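Local coordinates for protein coproheme decarboxylase (Thermus thermophilus, PDB 1VDH) that catalyses the hydrogen peroxide-dependent decarboxylation of Fe-coproporphyrin III to heme b, the last step of coproporphyrin-dependent heme biosynthesis, and forms a homopentamer, at residues A[11-17]-A[108-114]; A[59-65]-A[75-81]; A[143-149]-A[196-202]. All blocks are in the same frame, centred on the assembly; numbering follows the deposited sequence.

Contact 1. Residues A[11-17]-A[108-114]; sequences TLEGWHV and FYSVVEL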
loop_
_atom_site.group_PDB
_atom_site.type_symbol
_atom_site.label_atom_id
_atom_site.label_comp_id
_atom_site.label_asym_id
_atom_site.label_seq_id
_atom_site.Cartn_x
_atom_site.Cartn_y
_atom_site.Cartn_z
ATOM N N THR A 11 -23.190 -19.425 14.709
ATOM C CA THR A 11 -22.584 -19.973 13.502
ATOM C C THR A 11 -22.389 -21.482 13.560
ATOM O O THR A 11 -22.332 -22.079 14.637
ATOM C CB THR A 11 -21.188 -19.350 13.202
ATOM O OG1 THR A 11 -20.292 -19.619 14.287
ATOM C CG2 THR A 11 -21.285 -17.850 12.984
ATOM N N LEU A 12 -22.294 -22.073 12.375
ATOM C CA LEU A 12 -22.042 -23.492 12.194
ATOM C C LEU A 12 -20.892 -23.534 11.198
ATOM O O LEU A 12 -20.971 -22.915 10.133
ATOM C CB LEU A 12 -23.261 -24.207 11.599
ATOM C CG LEU A 12 -24.507 -24.352 12.477
ATOM C CD1 LEU A 12 -25.587 -25.102 11.703
ATOM C CD2 LEU A 12 -24.160 -25.096 13.757
ATOM N N GLU A 13 -19.812 -24.217 11.558
ATOM C CA GLU A 13 -18.652 -24.322 10.682
ATOM C C GLU A 13 -18.649 -25.625 9.904
ATOM O O GLU A 13 -19.007 -26.674 10.439
ATOM C CB GLU A 13 -17.353 -24.213 11.488
ATOM C CG GLU A 13 -16.999 -22.799 11.934
ATOM C CD GLU A 13 -17.995 -22.220 12.919
ATOM O OE1 GLU A 13 -18.283 -22.881 13.939
ATOM O OE2 GLU A 13 -18.486 -21.101 12.675
ATOM N N GLY A 14 -18.229 -25.545 8.644
ATOM C CA GLY A 14 -18.159 -26.718 7.795
ATOM C C GLY A 14 -16.736 -26.930 7.321
ATOM O O GLY A 14 -15.788 -26.815 8.103
ATOM N N TRP A 15 -16.580 -27.228 6.036
ATOM C CA TRP A 15 -15.259 -27.450 5.457
ATOM C C TRP A 15 -14.379 -26.206 5.511
ATOM O O TRP A 15 -14.874 -25.076 5.469
ATOM C CB TRP A 15 -15.380 -27.883 3.992
ATOM C CG TRP A 15 -15.613 -29.350 3.765
ATOM C CD1 TRP A 15 -15.426 -30.370 4.662
ATOM C CD2 TRP A 15 -16.056 -29.963 2.548
ATOM N NE1 TRP A 15 -15.720 -31.580 4.072
ATOM C CE2 TRP A 15 -16.112 -31.357 2.776
ATOM C CE3 TRP A 15 -16.414 -29.469 1.284
ATOM C CZ2 TRP A 15 -16.512 -32.263 1.787
ATOM C CZ3 TRP A 15 -16.812 -30.369 0.299
ATOM C CH2 TRP A 15 -16.858 -31.752 0.559
ATOM N N HIS A 16 -13.073 -26.430 5.630
ATOM C CA HIS A 16 -12.092 -25.352 5.638
ATOM C C HIS A 16 -11.834 -25.058 4.168
ATOM O O HIS A 16 -11.911 -25.954 3.330
ATOM C CB HIS A 16 -10.811 -25.789 6.341
ATOM C CG HIS A 16 -10.976 -25.969 7.817
ATOM N ND1 HIS A 16 -10.052 -25.510 8.732
ATOM C CD2 HIS A 16 -11.970 -26.541 8.539
ATOM C CE1 HIS A 16 -10.468 -25.795 9.953
ATOM N NE2 HIS A 16 -11.628 -26.419 9.864
ATOM N N VAL A 17 -11.539 -23.802 3.860
ATOM C CA VAL A 17 -11.341 -23.381 2.484
ATOM C C VAL A 17 -10.042 -22.625 2.246
ATOM O O VAL A 17 -9.660 -21.760 3.034
ATOM C CB VAL A 17 -12.493 -22.440 2.044
ATOM C CG1 VAL A 17 -12.442 -22.201 0.549
ATOM C CG2 VAL A 17 -13.848 -23.008 2.465
ATOM N N PHE A 108 -6.399 -16.833 0.559
ATOM C CA PHE A 108 -7.377 -16.608 1.609
ATOM C C PHE A 108 -7.692 -17.926 2.294
ATOM O O PHE A 108 -7.942 -18.936 1.633
ATOM C CB PHE A 108 -8.664 -16.002 1.037
ATOM C CG PHE A 108 -9.494 -15.263 2.057
ATOM C CD1 PHE A 108 -9.067 -14.038 2.559
ATOM C CD2 PHE A 108 -10.702 -15.788 2.509
ATOM C CE1 PHE A 108 -9.830 -13.344 3.500
ATOM C CE2 PHE A 108 -11.474 -15.104 3.447
ATOM C CZ PHE A 108 -11.037 -13.876 3.946
ATOM N N TYR A 109 -7.598 -17.926 3.617
ATOM C CA TYR A 109 -7.905 -19.111 4.403
ATOM C C TYR A 109 -9.173 -18.807 5.193
ATOM O O TYR A 109 -9.235 -17.822 5.933
ATOM C CB TYR A 109 -6.754 -19.472 5.347
ATOM C CG TYR A 109 -7.124 -20.537 6.357
ATOM C CD1 TYR A 109 -6.838 -20.365 7.711
ATOM C CD2 TYR A 109 -7.788 -21.706 5.965
ATOM C CE1 TYR A 109 -7.202 -21.326 8.651
ATOM C CE2 TYR A 109 -8.159 -22.672 6.899
ATOM C CZ TYR A 109 -7.861 -22.474 8.241
ATOM O OH TYR A 109 -8.222 -23.419 9.179
ATOM N N SER A 110 -10.181 -19.660 5.029
ATOM C CA SER A 110 -11.449 -19.463 5.706
ATOM C C SER A 110 -12.155 -20.787 5.975
ATOM O O SER A 110 -11.684 -21.843 5.553
ATOM C CB SER A 110 -12.343 -18.560 4.852
ATOM O OG SER A 110 -12.591 -19.152 3.586
ATOM N N VAL A 111 -13.284 -20.719 6.679
ATOM C CA VAL A 111 -14.070 -21.904 7.011
ATOM C C VAL A 111 -15.536 -21.676 6.638
ATOM O O VAL A 111 -16.126 -20.675 7.043
ATOM C CB VAL A 111 -13.985 -22.232 8.531
ATOM C CG1 VAL A 111 -14.838 -23.448 8.861
ATOM C CG2 VAL A 111 -12.537 -22.491 8.946
ATOM N N VAL A 112 -16.112 -22.592 5.857
ATOM C CA VAL A 112 -17.517 -22.485 5.446
ATOM C C VAL A 112 -18.355 -22.186 6.682
ATOM O O VAL A 112 -18.281 -22.899 7.687
ATOM C CB VAL A 112 -18.014 -23.773 4.738
ATOM C CG1 VAL A 112 -19.520 -23.700 4.480
ATOM C CG2 VAL A 112 -17.282 -23.940 3.408
ATOM N N GLU A 113 -19.112 -21.097 6.612
ATOM C CA GLU A 113 -19.911 -20.646 7.738
ATOM C C GLU A 113 -21.381 -20.412 7.420
ATOM O O GLU A 113 -21.718 -19.805 6.404
ATOM C CB GLU A 113 -19.299 -19.347 8.273
ATOM C CG GLU A 113 -19.972 -18.772 9.509
ATOM C CD GLU A 113 -19.594 -17.326 9.733
ATOM O OE1 GLU A 113 -18.504 -17.063 10.292
ATOM O OE2 GLU A 113 -20.383 -16.446 9.332
ATOM N N LEU A 114 -22.248 -20.927 8.286
ATOM C CA LEU A 114 -23.686 -20.748 8.148
ATOM C C LEU A 114 -24.086 -19.954 9.389
ATOM O O LEU A 114 -23.877 -20.404 10.516
ATOM C CB LEU A 114 -24.406 -22.102 8.116
ATOM C CG LEU A 114 -23.927 -23.098 7.052
ATOM C CD1 LEU A 114 -24.853 -24.305 7.034
ATOM C CD2 LEU A 114 -23.905 -22.439 5.681
#
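Residues 11-17 and 108-114, parts of strands 10-24 and 102-116, pair antiparallel in the curled sheet of a chlorite dismutase-family barrel; the axes of these segments come within 4.4 Å at 165°. A beta bulge interrupts the pairing. On one side of it Leu12 faces Leu114, with Leu12 N to Leu114 O and Leu114 N to Leu12 O both 3.0 Å; on the other Val17 faces Ser110, with Val17 N to Ser110 O at 2.6 Å and Ser110 N to Val17 O at 2.9 Å. Between them Val112 bonds to two successive residues: Gly14 N donates to Val112 O (2.8 Å) and Val112 N to Trp15 O (2.8 Å). Gly14 lies in the bulge with both phi and psi strongly negative (-120°/-136°), a conformation that glycine adopts more readily than residues with a side chain.

Beta-branched valines suit the extended backbone and fill space on both faces. Val17 CG2 meets Val112 CG2 at 3.7 Å, while Val111 CG2 sits 3.9 Å from the centroid of the His16 ring, a CH-pi contact over its face. At the rim of that ring, His16 ND1 and Tyr109 OH share a 2.8 Å hydrogen bond, so ND1 and the tyrosine hydroxyl satisfy each other in a buried place. Near the start of strand 10-24, Thr11 OG1 donates to Glu13 OE2 (2.8 Å).

Strand 74-80 flanks the other edge of 11-17, and strand 184-189 that of 108-114. Leu83 and Leu86 of helix 83-95 cover Tyr109, and Lys211 of a second subunit forms salt bridges with Glu13 and Glu113.

Contact 2. Residues A[59-65]-A[75-81]; sequences QGSYGIY and LFLNLRP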
loop_
_atom_site.group_PDB
_atom_site.type_symbol
_atom_site.label_atom_id
_atom_site.label_comp_id
_atom_site.label_asym_id
_atom_site.label_seq_id
_atom_site.Cartn_x
_atom_site.Cartn_y
_atom_site.Cartn_z
ATOM N N GLN A 59 -14.294 -36.344 0.761
ATOM C CA GLN A 59 -13.346 -35.770 1.717
ATOM C C GLN A 59 -12.907 -34.348 1.364
ATOM O O GLN A 59 -11.864 -33.882 1.836
ATOM C CB GLN A 59 -12.099 -36.661 1.821
ATOM C CG GLN A 59 -12.381 -38.103 2.202
ATOM C CD GLN A 59 -13.148 -38.222 3.501
ATOM O OE1 GLN A 59 -12.912 -37.474 4.452
ATOM N NE2 GLN A 59 -14.082 -39.164 3.546
ATOM N N GLY A 60 -13.679 -33.681 0.513
ATOM C CA GLY A 60 -13.348 -32.323 0.117
ATOM C C GLY A 60 -13.812 -32.018 -1.293
ATOM O O GLY A 60 -14.557 -32.796 -1.893
ATOM N N SER A 61 -13.363 -30.887 -1.828
ATOM C CA SER A 61 -13.729 -30.482 -3.181
ATOM C C SER A 61 -12.681 -29.500 -3.700
ATOM O O SER A 61 -11.905 -28.943 -2.916
ATOM C CB SER A 61 -15.122 -29.837 -3.177
ATOM O OG SER A 61 -15.604 -29.634 -4.496
ATOM N N TYR A 62 -12.636 -29.309 -5.017
ATOM C CA TYR A 62 -11.670 -28.385 -5.606
ATOM C C TYR A 62 -12.130 -27.818 -6.947
ATOM O O TYR A 62 -13.085 -28.302 -7.558
ATOM C CB TYR A 62 -10.316 -29.074 -5.816
ATOM C CG TYR A 62 -10.245 -29.867 -7.108
ATOM C CD1 TYR A 62 -9.582 -29.355 -8.226
ATOM C CD2 TYR A 62 -10.890 -31.098 -7.232
ATOM C CE1 TYR A 62 -9.568 -30.045 -9.433
ATOM C CE2 TYR A 62 -10.881 -31.796 -8.442
ATOM C CZ TYR A 62 -10.219 -31.263 -9.535
ATOM O OH TYR A 62 -10.203 -31.940 -10.734
ATOM N N GLY A 63 -11.382 -26.828 -7.416
ATOM C CA GLY A 63 -11.649 -26.196 -8.690
ATOM C C GLY A 63 -10.431 -25.401 -9.107
ATOM O O GLY A 63 -9.723 -24.855 -8.254
ATOM N N ILE A 64 -10.133 -25.396 -10.403
ATOM C CA ILE A 64 -8.997 -24.633 -10.925
ATOM C C ILE A 64 -9.558 -23.660 -11.955
ATOM O O ILE A 64 -10.317 -24.059 -12.843
ATOM C CB ILE A 64 -7.918 -25.541 -11.551
ATOM C CG1 ILE A 64 -7.318 -26.453 -10.470
ATOM C CG2 ILE A 64 -6.817 -24.690 -12.191
ATOM C CD1 ILE A 64 -6.244 -27.410 -10.974
ATOM N N TYR A 65 -9.177 -22.390 -11.840
ATOM C CA TYR A 65 -9.706 -21.358 -12.728
ATOM C C TYR A 65 -8.691 -20.465 -13.419
ATOM O O TYR A 65 -7.597 -20.232 -12.906
ATOM C CB TYR A 65 -10.642 -20.442 -11.938
ATOM C CG TYR A 65 -11.684 -21.159 -11.122
ATOM C CD1 TYR A 65 -12.992 -21.281 -11.587
ATOM C CD2 TYR A 65 -11.370 -21.702 -9.878
ATOM C CE1 TYR A 65 -13.964 -21.924 -10.836
ATOM C CE2 TYR A 65 -12.335 -22.350 -9.118
ATOM C CZ TYR A 65 -13.630 -22.454 -9.604
ATOM O OH TYR A 65 -14.593 -23.078 -8.855
ATOM N N LEU A 75 -6.392 -19.762 -10.207
ATOM C CA LEU A 75 -6.914 -19.898 -8.857
ATOM C C LEU A 75 -7.031 -21.386 -8.572
ATOM O O LEU A 75 -7.649 -22.121 -9.346
ATOM C CB LEU A 75 -8.310 -19.277 -8.720
ATOM C CG LEU A 75 -9.113 -19.766 -7.500
ATOM C CD1 LEU A 75 -8.386 -19.410 -6.196
ATOM C CD2 LEU A 75 -10.519 -19.172 -7.504
ATOM N N PHE A 76 -6.406 -21.824 -7.484
ATOM C CA PHE A 76 -6.487 -23.213 -7.056
ATOM C C PHE A 76 -7.338 -23.167 -5.796
ATOM O O PHE A 76 -6.886 -22.713 -4.743
ATOM C CB PHE A 76 -5.097 -23.780 -6.753
ATOM C CG PHE A 76 -4.191 -23.820 -7.946
ATOM C CD1 PHE A 76 -3.407 -22.718 -8.276
ATOM C CD2 PHE A 76 -4.126 -24.954 -8.748
ATOM C CE1 PHE A 76 -2.568 -22.745 -9.393
ATOM C CE2 PHE A 76 -3.292 -24.994 -9.865
ATOM C CZ PHE A 76 -2.510 -23.886 -10.190
ATOM N N LEU A 77 -8.598 -23.565 -5.937
ATOM C CA LEU A 77 -9.543 -23.560 -4.830
ATOM C C LEU A 77 -9.684 -24.962 -4.261
ATOM O O LEU A 77 -9.948 -25.913 -4.999
ATOM C CB LEU A 77 -10.911 -23.047 -5.305
ATOM C CG LEU A 77 -12.077 -23.093 -4.304
ATOM C CD1 LEU A 77 -11.754 -22.266 -3.065
ATOM C CD2 LEU A 77 -13.356 -22.578 -4.964
ATOM N N ASN A 78 -9.518 -25.080 -2.947
ATOM C CA ASN A 78 -9.630 -26.366 -2.268
ATOM C C ASN A 78 -10.392 -26.261 -0.961
ATOM O O ASN A 78 -10.261 -25.278 -0.228
ATOM C CB ASN A 78 -8.242 -26.959 -1.990
ATOM C CG ASN A 78 -7.692 -27.732 -3.166
ATOM O OD1 ASN A 78 -8.099 -28.867 -3.418
ATOM N ND2 ASN A 78 -6.749 -27.132 -3.885
ATOM N N LEU A 79 -11.227 -27.263 -0.702
ATOM C CA LEU A 79 -12.009 -27.337 0.528
ATOM C C LEU A 79 -11.713 -28.696 1.156
ATOM O O LEU A 79 -11.650 -29.703 0.451
ATOM C CB LEU A 79 -13.511 -27.199 0.249
ATOM C CG LEU A 79 -14.036 -25.803 -0.111
ATOM C CD1 LEU A 79 -13.828 -25.526 -1.591
ATOM C CD2 LEU A 79 -15.518 -25.697 0.242
ATOM N N ARG A 80 -11.488 -28.713 2.470
ATOM C CA ARG A 80 -11.165 -29.948 3.192
ATOM C C ARG A 80 -11.773 -29.897 4.595
ATOM O O ARG A 80 -12.178 -28.831 5.060
ATOM C CB ARG A 80 -9.642 -30.103 3.326
ATOM C CG ARG A 80 -8.847 -30.160 2.023
ATOM C CD ARG A 80 -9.067 -31.458 1.251
ATOM N NE ARG A 80 -8.102 -31.578 0.158
ATOM C CZ ARG A 80 -8.254 -31.052 -1.054
ATOM N NH1 ARG A 80 -9.354 -30.372 -1.367
ATOM N NH2 ARG A 80 -7.263 -31.133 -1.933
ATOM N N PRO A 81 -11.850 -31.052 5.286
ATOM C CA PRO A 81 -12.412 -31.139 6.642
ATOM C C PRO A 81 -11.578 -30.429 7.721
ATOM O O PRO A 81 -12.011 -30.330 8.869
ATOM C CB PRO A 81 -12.462 -32.650 6.900
ATOM C CG PRO A 81 -12.557 -33.242 5.537
ATOM C CD PRO A 81 -11.582 -32.402 4.756
#
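Strands 61-67 and 74-80 form a beta hairpin within the barrel sheet; the segments 61-65 and 75-80 run almost exactly antiparallel (175°), in unbroken register. Leu75 pairs with Tyr65 through Tyr65 N to Leu75 O (2.9 Å) and Leu75 N to Tyr65 O (3.0 Å), and its CD2 packs 3.6 Å from Tyr65 CD2. Phe76 turns to the other face, where its CD2 meets Ile64 CG1 at 3.9 Å, and its side chain also touches Leu93 of helix 83-95. Leu77 faces Gly63, where a CB would clash with the Tyr65 hydroxyl. Asn78, opposite Tyr62, lies against Trp51 of helix 34-56. Leu79 returns to the face of Leu75 and Leu77, where it touches Val17, and pairs with Ser61, whose hydroxyl bonds to Glu55. Buried Arg80 makes a cation-pi contact with Trp51; its NH1 donates to Leu79 O (3.0 Å), and Arg80 NH1 and NH2 bond weakly to Asn78 OD1 (2.8 Å each). Pro81, lacking an NH, ends the pairing; its CD lies 3.3 Å from Gln59 O.

Contact 3. Residues A[143-149]-A[196-202]; sequences CFYPMNK and WEWGVDL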
loop_
_atom_site.group_PDB
_atom_site.type_symbol
_atom_site.label_atom_id
_atom_site.label_comp_id
_atom_site.label_asym_id
_atom_site.label_seq_id
_atom_site.Cartn_x
_atom_site.Cartn_y
_atom_site.Cartn_z
ATOM N N CYS A 143 -16.615 -16.030 -8.830
ATOM C CA CYS A 143 -16.373 -14.665 -8.386
ATOM C C CYS A 143 -16.022 -14.785 -6.912
ATOM O O CYS A 143 -16.808 -15.326 -6.128
ATOM C CB CYS A 143 -17.617 -13.784 -8.521
ATOM S SG CYS A 143 -17.503 -12.197 -7.594
ATOM N N PHE A 144 -14.816 -14.360 -6.551
ATOM C CA PHE A 144 -14.396 -14.396 -5.156
ATOM C C PHE A 144 -14.046 -13.009 -4.658
ATOM O O PHE A 144 -13.360 -12.249 -5.343
ATOM C CB PHE A 144 -13.163 -15.287 -4.937
ATOM C CG PHE A 144 -12.532 -15.105 -3.572
ATOM C CD1 PHE A 144 -11.374 -14.339 -3.418
ATOM C CD2 PHE A 144 -13.143 -15.625 -2.436
ATOM C CE1 PHE A 144 -10.844 -14.089 -2.153
ATOM C CE2 PHE A 144 -12.623 -15.382 -1.164
ATOM C CZ PHE A 144 -11.471 -14.610 -1.021
ATOM N N TYR A 145 -14.468 -12.715 -3.435
ATOM C CA TYR A 145 -14.150 -11.448 -2.796
ATOM C C TYR A 145 -14.301 -11.577 -1.293
ATOM O O TYR A 145 -15.153 -12.327 -0.811
ATOM C CB TYR A 145 -15.046 -10.313 -3.309
ATOM C CG TYR A 145 -16.523 -10.476 -3.012
ATOM C CD1 TYR A 145 -17.099 -9.882 -1.888
ATOM C CD2 TYR A 145 -17.350 -11.182 -3.881
ATOM C CE1 TYR A 145 -18.465 -9.985 -1.641
ATOM C CE2 TYR A 145 -18.715 -11.291 -3.642
ATOM C CZ TYR A 145 -19.264 -10.691 -2.522
ATOM O OH TYR A 145 -20.613 -10.802 -2.292
ATOM N N PRO A 146 -13.384 -10.958 -0.536
ATOM C CA PRO A 146 -13.448 -11.002 0.922
ATOM C C PRO A 146 -14.189 -9.740 1.381
ATOM O O PRO A 146 -14.328 -8.779 0.610
ATOM C CB PRO A 146 -11.974 -10.971 1.317
ATOM C CG PRO A 146 -11.392 -10.038 0.308
ATOM C CD PRO A 146 -12.069 -10.467 -0.991
ATOM N N MET A 147 -14.665 -9.734 2.619
ATOM C CA MET A 147 -15.378 -8.568 3.131
ATOM C C MET A 147 -15.452 -8.571 4.649
ATOM O O MET A 147 -15.238 -9.602 5.289
ATOM C CB MET A 147 -16.805 -8.505 2.553
ATOM C CG MET A 147 -17.738 -9.632 3.006
ATOM S SD MET A 147 -19.430 -9.476 2.329
ATOM C CE MET A 147 -20.080 -8.148 3.326
ATOM N N ASN A 148 -15.716 -7.389 5.203
ATOM C CA ASN A 148 -15.891 -7.180 6.638
ATOM C C ASN A 148 -17.246 -6.507 6.816
ATOM O O ASN A 148 -17.838 -6.008 5.853
ATOM C CB ASN A 148 -14.876 -6.171 7.199
ATOM C CG ASN A 148 -13.443 -6.613 7.053
ATOM O OD1 ASN A 148 -12.552 -5.784 6.872
ATOM N ND2 ASN A 148 -13.204 -7.910 7.156
ATOM N N LYS A 149 -17.722 -6.487 8.058
ATOM C CA LYS A 149 -18.951 -5.792 8.394
ATOM C C LYS A 149 -18.424 -4.535 9.078
ATOM O O LYS A 149 -17.627 -4.607 10.024
ATOM C CB LYS A 149 -19.831 -6.618 9.335
ATOM C CG LYS A 149 -20.837 -7.512 8.606
ATOM C CD LYS A 149 -21.960 -6.694 7.979
ATOM C CE LYS A 149 -23.054 -7.588 7.385
ATOM N NZ LYS A 149 -22.579 -8.402 6.232
ATOM N N TRP A 196 -9.592 -10.616 6.394
ATOM C CA TRP A 196 -10.973 -10.136 6.305
ATOM C C TRP A 196 -11.871 -11.096 7.088
ATOM O O TRP A 196 -11.501 -12.245 7.322
ATOM C CB TRP A 196 -11.430 -10.061 4.844
ATOM C CG TRP A 196 -10.610 -9.124 3.989
ATOM C CD1 TRP A 196 -9.382 -9.374 3.441
ATOM C CD2 TRP A 196 -10.969 -7.797 3.577
ATOM N NE1 TRP A 196 -8.955 -8.288 2.717
ATOM C CE2 TRP A 196 -9.909 -7.305 2.783
ATOM C CE3 TRP A 196 -12.085 -6.976 3.801
ATOM C CZ2 TRP A 196 -9.929 -6.024 2.208
ATOM C CZ3 TRP A 196 -12.108 -5.698 3.229
ATOM C CH2 TRP A 196 -11.034 -5.238 2.444
ATOM N N GLU A 197 -13.047 -10.623 7.484
ATOM C CA GLU A 197 -13.981 -11.428 8.268
ATOM C C GLU A 197 -14.676 -12.551 7.511
ATOM O O GLU A 197 -14.967 -13.600 8.087
ATOM C CB GLU A 197 -14.997 -10.514 8.947
ATOM C CG GLU A 197 -14.358 -9.613 9.995
ATOM C CD GLU A 197 -15.189 -8.389 10.327
ATOM O OE1 GLU A 197 -14.708 -7.572 11.133
ATOM O OE2 GLU A 197 -16.307 -8.234 9.790
ATOM N N TRP A 198 -14.941 -12.336 6.226
ATOM C CA TRP A 198 -15.590 -13.357 5.408
ATOM C C TRP A 198 -14.996 -13.450 4.018
ATOM O O TRP A 198 -14.399 -12.502 3.513
ATOM C CB TRP A 198 -17.092 -13.080 5.240
ATOM C CG TRP A 198 -17.905 -13.259 6.485
ATOM C CD1 TRP A 198 -18.420 -14.430 6.971
ATOM C CD2 TRP A 198 -18.276 -12.238 7.415
ATOM N NE1 TRP A 198 -19.081 -14.199 8.155
ATOM C CE2 TRP A 198 -19.007 -12.862 8.451
ATOM C CE3 TRP A 198 -18.058 -10.853 7.477
ATOM C CZ2 TRP A 198 -19.521 -12.149 9.542
ATOM C CZ3 TRP A 198 -18.570 -10.144 8.563
ATOM C CH2 TRP A 198 -19.292 -10.795 9.581
ATOM N N GLY A 199 -15.162 -14.627 3.429
ATOM C CA GLY A 199 -14.746 -14.878 2.067
ATOM C C GLY A 199 -16.054 -15.214 1.368
ATOM O O GLY A 199 -16.918 -15.877 1.956
ATOM N N VAL A 200 -16.245 -14.713 0.152
ATOM C CA VAL A 200 -17.469 -14.993 -0.593
ATOM C C VAL A 200 -17.164 -15.561 -1.976
ATOM O O VAL A 200 -16.402 -14.971 -2.738
ATOM C CB VAL A 200 -18.337 -13.723 -0.790
ATOM C CG1 VAL A 200 -19.624 -14.078 -1.538
ATOM C CG2 VAL A 200 -18.674 -13.080 0.556
ATOM N N ASP A 201 -17.755 -16.715 -2.277
ATOM C CA ASP A 201 -17.601 -17.365 -3.576
ATOM C C ASP A 201 -18.951 -17.431 -4.265
ATOM O O ASP A 201 -19.912 -17.968 -3.708
ATOM C CB ASP A 201 -17.084 -18.794 -3.426
ATOM C CG ASP A 201 -15.635 -18.846 -3.039
ATOM O OD1 ASP A 201 -14.776 -18.622 -3.920
ATOM O OD2 ASP A 201 -15.361 -19.105 -1.854
ATOM N N LEU A 202 -19.033 -16.841 -5.450
ATOM C CA LEU A 202 -20.259 -16.873 -6.243
ATOM C C LEU A 202 -19.944 -17.729 -7.468
ATOM O O LEU A 202 -18.851 -17.639 -8.022
ATOM C CB LEU A 202 -20.665 -15.459 -6.688
ATOM C CG LEU A 202 -20.861 -14.381 -5.609
ATOM C CD1 LEU A 202 -21.323 -13.074 -6.261
ATOM C CD2 LEU A 202 -21.874 -14.843 -4.571
HETATM O O HOH W 1 -15.265 -5.059 11.258
#
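A classic beta bulge distorts the end of this pairing: Glu197 and Trp198 both lie opposite Met147. Trp198 N donates to Met147 O (2.9 Å), and next to the bulge a side-chain rather than backbone acceptor meets Lys149 N: Glu197 OE2, at 2.8 Å. A water donates to both Glu197 OE1 and Lys149 O, and Arg218 of a second subunit forms a salt bridge with Glu197. Beyond the bulge the strands run antiparallel in the curled sheet of the chlorite dismutase-type barrel, and residues 145-149 are predicted to bind Fe-coproporphyrin III, with Tyr145 the predicted active-site residue. Val200 CB packs 3.7 Å from the centroid of the Tyr145 ring, a CH-pi contact over its face, and the same ring stacks with Phe232. Pro146, with no NH to give, occupies a non-hydrogen-bonded position opposite Gly199; its CG lies 3.7 Å from the centroid of the Trp196 five-membered ring, again a CH-pi contact.

All three contacts are largely buried antiparallel pairings within one curled sheet. Contact 2 is a local hairpin nested inside the long loop closed by contact 1; their strands 10-24 and 74-80 are neighbours, and His16 N lies 2.6 Å from Arg80 O. Contact 3 follows later in the chain and meets contact 1 through Glu113 OE2 and Trp198 NE1, 2.9 Å apart, and through Phe108 against Phe144. Contact 2 is regular, with leucines and aromatic residues beside a buried arginine, and is touched by no other subunit; its exposed residues lie just at its open end. Contacts 1 and 3 are bulged and carry glutamates that reach other subunits, but contact 3 alone contains predicted coproheme-binding residues.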